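Local coordinates for protein aquaporin AqpM (Methanothermobacter marburgensis str. Marburg, PDB 2F2B) that forms a tetrameric membrane channel that lets water cross in either direction down an osmotic gradient and also passes some glycerol, at residues L89-K94 and G232-A237. Sequence-based numbering, arbitrary orientation.
Sequences LWSVKK and GAVLAA
Ser-91 and Val-92 meet Val-234 and Ala-237 where the end of a pore-loop half-helix rests on the last membrane-spanning helix of the aquaporin fold. Helix 83-91 starts within the first Asn-Pro-Ala motif and runs toward the cytoplasmic side; its final turn lies against helix 224-243, with the CA atoms of Ser-91 and Val-234 6.4 Å apart.

The contact is small and joins two consecutive residues, Ser-91 and Val-92, to Val-234 and Ala-237, about one turn apart on their helix. Its apolar pair is Val-92 with Ala-237. Val-92 brings its CG1 methyl to 3.6 Å from CB of Ala-237, and the same methyl rests on the backbone, 3.6 Å from Ala-237 O. With chi1 at -70°, CG1 sits opposite the carbonyl carbon of Val-92, which turns this branch to the helix. Its other branch, CG2, is a looser neighbour of Ala-237 CB at 4.1 Å.

No hydrogen bond crosses between the segments. The hydroxyl of Ser-91 is instead tied back to Gly-88 O in its own helix, and only van der Waals contacts link it to 232-237. Ala-237 CB touches Ser-91 as well as Val-92, with Ser-91 OG 3.8 Å away. One turn earlier on that helix, both methyls of Val-234 face the Ser-91 side chain at nearly equal range, CG1 lying 4.0 Å from Ser-91 OG.

Backbone bonds shape the helix end itself. Lys-93, with positive phi (58°), is the C-prime residue of a Schellman motif, in which Lys-93 N bonds to Trp-90 O. Leu-89, whose side chain packs on Met-158 and Val-166 of helix 143-166, supplies the other acceptor: Lys-94 N reaches Leu-89 O at 2.8 Å, while Val-92 N approaches that oxygen from the opposite face of the carbonyl plane.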
ATOM      1  N   LEU A  89       6.695  27.099  -4.642  1.00 14.14           N
ATOM      2  CA  LEU A  89       8.151  27.187  -4.557  1.00 15.14           C
ATOM      3  C   LEU A  89       8.598  28.612  -4.870  1.00 16.24           C
ATOM      4  O   LEU A  89       9.497  29.153  -4.224  1.00 16.91           O
ATOM      5  CB  LEU A  89       8.801  26.211  -5.542  1.00 14.96           C
ATOM      6  CG  LEU A  89       8.596  24.721  -5.248  1.00 14.81           C
ATOM      7  CD1 LEU A  89       9.092  23.884  -6.421  1.00 14.62           C
ATOM      8  CD2 LEU A  89       9.332  24.350  -3.966  1.00 15.03           C
ATOM      9  N   TRP A  90       7.966  29.212  -5.870  1.00 16.17           N
ATOM     10  CA  TRP A  90       8.284  30.582  -6.262  1.00 17.80           C
ATOM     11  C   TRP A  90       8.019  31.558  -5.112  1.00 18.40           C
ATOM     12  O   TRP A  90       8.823  32.460  -4.858  1.00 19.11           O
ATOM     13  CB  TRP A  90       7.445  30.986  -7.477  1.00 17.88           C
ATOM     14  CG  TRP A  90       7.452  32.463  -7.747  1.00 21.28           C
ATOM     15  CD1 TRP A  90       8.463  33.195  -8.307  1.00 22.13           C
ATOM     16  CD2 TRP A  90       6.411  33.393  -7.428  1.00 22.96           C
ATOM     17  NE1 TRP A  90       8.112  34.526  -8.356  1.00 23.22           N
ATOM     18  CE2 TRP A  90       6.858  34.675  -7.825  1.00 23.82           C
ATOM     19  CE3 TRP A  90       5.141  33.268  -6.845  1.00 23.40           C
ATOM     20  CZ2 TRP A  90       6.081  35.826  -7.655  1.00 24.92           C
ATOM     21  CZ3 TRP A  90       4.366  34.416  -6.676  1.00 26.15           C
ATOM     22  CH2 TRP A  90       4.841  35.677  -7.082  1.00 25.73           C
ATOM     23  N   SER A  91       6.901  31.370  -4.413  1.00 17.55           N
ATOM     24  CA  SER A  91       6.531  32.261  -3.314  1.00 19.80           C
ATOM     25  C   SER A  91       7.569  32.342  -2.197  1.00 20.27           C
ATOM     26  O   SER A  91       7.619  33.336  -1.473  1.00 22.92           O
ATOM     27  CB  SER A  91       5.163  31.868  -2.730  1.00 18.75           C
ATOM     28  OG  SER A  91       5.235  30.681  -1.959  1.00 20.39           O
ATOM     29  N   VAL A  92       8.397  31.312  -2.049  1.00 20.37           N
ATOM     30  CA  VAL A  92       9.429  31.331  -1.019  1.00 21.00           C
ATOM     31  C   VAL A  92      10.833  31.375  -1.621  1.00 21.35           C
ATOM     32  O   VAL A  92      11.807  30.955  -0.996  1.00 21.05           O
ATOM     33  CB  VAL A  92       9.306  30.116  -0.057  1.00 21.70           C
ATOM     34  CG1 VAL A  92       8.067  30.276   0.811  1.00 20.40           C
ATOM     35  CG2 VAL A  92       9.236  28.818  -0.846  1.00 20.88           C
ATOM     36  N   LYS A  93      10.919  31.886  -2.846  1.00 22.45           N
ATOM     37  CA  LYS A  93      12.186  32.036  -3.560  1.00 23.63           C
ATOM     38  C   LYS A  93      12.965  30.742  -3.764  1.00 24.11           C
ATOM     39  O   LYS A  93      14.193  30.722  -3.656  1.00 23.88           O
ATOM     40  CB  LYS A  93      13.067  33.054  -2.826  1.00 26.12           C
ATOM     41  CG  LYS A  93      12.342  34.348  -2.489  1.00 28.81           C
ATOM     42  CD  LYS A  93      11.706  34.969  -3.724  1.00 33.68           C
ATOM     43  CE  LYS A  93      10.841  36.169  -3.364  1.00 35.64           C
ATOM     44  NZ  LYS A  93      10.140  36.723  -4.559  1.00 38.83           N
ATOM     45  N   LYS A  94      12.254  29.662  -4.071  1.00 22.53           N
ATOM     46  CA  LYS A  94      12.896  28.374  -4.299  1.00 22.85           C
ATOM     47  C   LYS A  94      12.813  27.977  -5.771  1.00 21.81           C
ATOM     48  O   LYS A  94      13.240  26.891  -6.155  1.00 23.25           O
ATOM     49  CB  LYS A  94      12.246  27.298  -3.427  1.00 23.41           C
ATOM     50  CG  LYS A  94      12.427  27.524  -1.933  1.00 24.22           C
ATOM     51  CD  LYS A  94      13.888  27.422  -1.534  1.00 26.71           C
ATOM     52  CE  LYS A  94      14.072  27.635  -0.039  1.00 27.79           C
ATOM     53  NZ  LYS A  94      15.506  27.514   0.342  1.00 28.94           N
ATOM     54  N   GLY A 232      -3.584  27.018  -0.867  1.00 14.60           N
ATOM     55  CA  GLY A 232      -3.070  26.031   0.064  1.00 13.60           C
ATOM     56  C   GLY A 232      -1.563  25.873  -0.043  1.00 13.03           C
ATOM     57  O   GLY A 232      -0.870  25.790   0.970  1.00 14.13           O
ATOM     58  N   ALA A 233      -1.048  25.836  -1.268  1.00 12.42           N
ATOM     59  CA  ALA A 233       0.387  25.674  -1.476  1.00 12.86           C
ATOM     60  C   ALA A 233       1.193  26.849  -0.929  1.00 13.15           C
ATOM     61  O   ALA A 233       2.188  26.656  -0.234  1.00 14.05           O
ATOM     62  CB  ALA A 233       0.687  25.484  -2.966  1.00 12.12           C
ATOM     63  N   VAL A 234       0.773  28.069  -1.244  1.00 13.80           N
ATOM     64  CA  VAL A 234       1.498  29.233  -0.760  1.00 14.61           C
ATOM     65  C   VAL A 234       1.426  29.320   0.761  1.00 14.69           C
ATOM     66  O   VAL A 234       2.426  29.605   1.416  1.00 15.38           O
ATOM     67  CB  VAL A 234       0.958  30.531  -1.401  1.00 14.41           C
ATOM     68  CG1 VAL A 234       1.620  31.748  -0.762  1.00 15.06           C
ATOM     69  CG2 VAL A 234       1.248  30.515  -2.898  1.00 14.57           C
ATOM     70  N   LEU A 235       0.250  29.058   1.327  1.00 15.42           N
ATOM     71  CA  LEU A 235       0.101  29.096   2.779  1.00 16.33           C
ATOM     72  C   LEU A 235       1.048  28.096   3.444  1.00 15.92           C
ATOM     73  O   LEU A 235       1.643  28.394   4.479  1.00 15.27           O
ATOM     74  CB  LEU A 235      -1.345  28.783   3.186  1.00 18.32           C
ATOM     75  CG  LEU A 235      -2.407  29.850   2.887  1.00 21.33           C
ATOM     76  CD1 LEU A 235      -3.774  29.355   3.348  1.00 22.81           C
ATOM     77  CD2 LEU A 235      -2.049  31.148   3.600  1.00 22.88           C
ATOM     78  N   ALA A 236       1.189  26.915   2.845  1.00 14.13           N
ATOM     79  CA  ALA A 236       2.070  25.879   3.389  1.00 13.29           C
ATOM     80  C   ALA A 236       3.537  26.278   3.275  1.00 14.15           C
ATOM     81  O   ALA A 236       4.319  26.084   4.208  1.00 14.57           O
ATOM     82  CB  ALA A 236       1.833  24.548   2.656  1.00 14.42           C
ATOM     83  N   ALA A 237       3.910  26.828   2.125  1.00 14.51           N
ATOM     84  CA  ALA A 237       5.289  27.250   1.905  1.00 15.53           C
ATOM     85  C   ALA A 237       5.673  28.330   2.915  1.00 15.87           C
ATOM     86  O   ALA A 237       6.742  28.271   3.521  1.00 15.27           O
ATOM     87  CB  ALA A 237       5.455  27.771   0.479  1.00 15.28           C
TER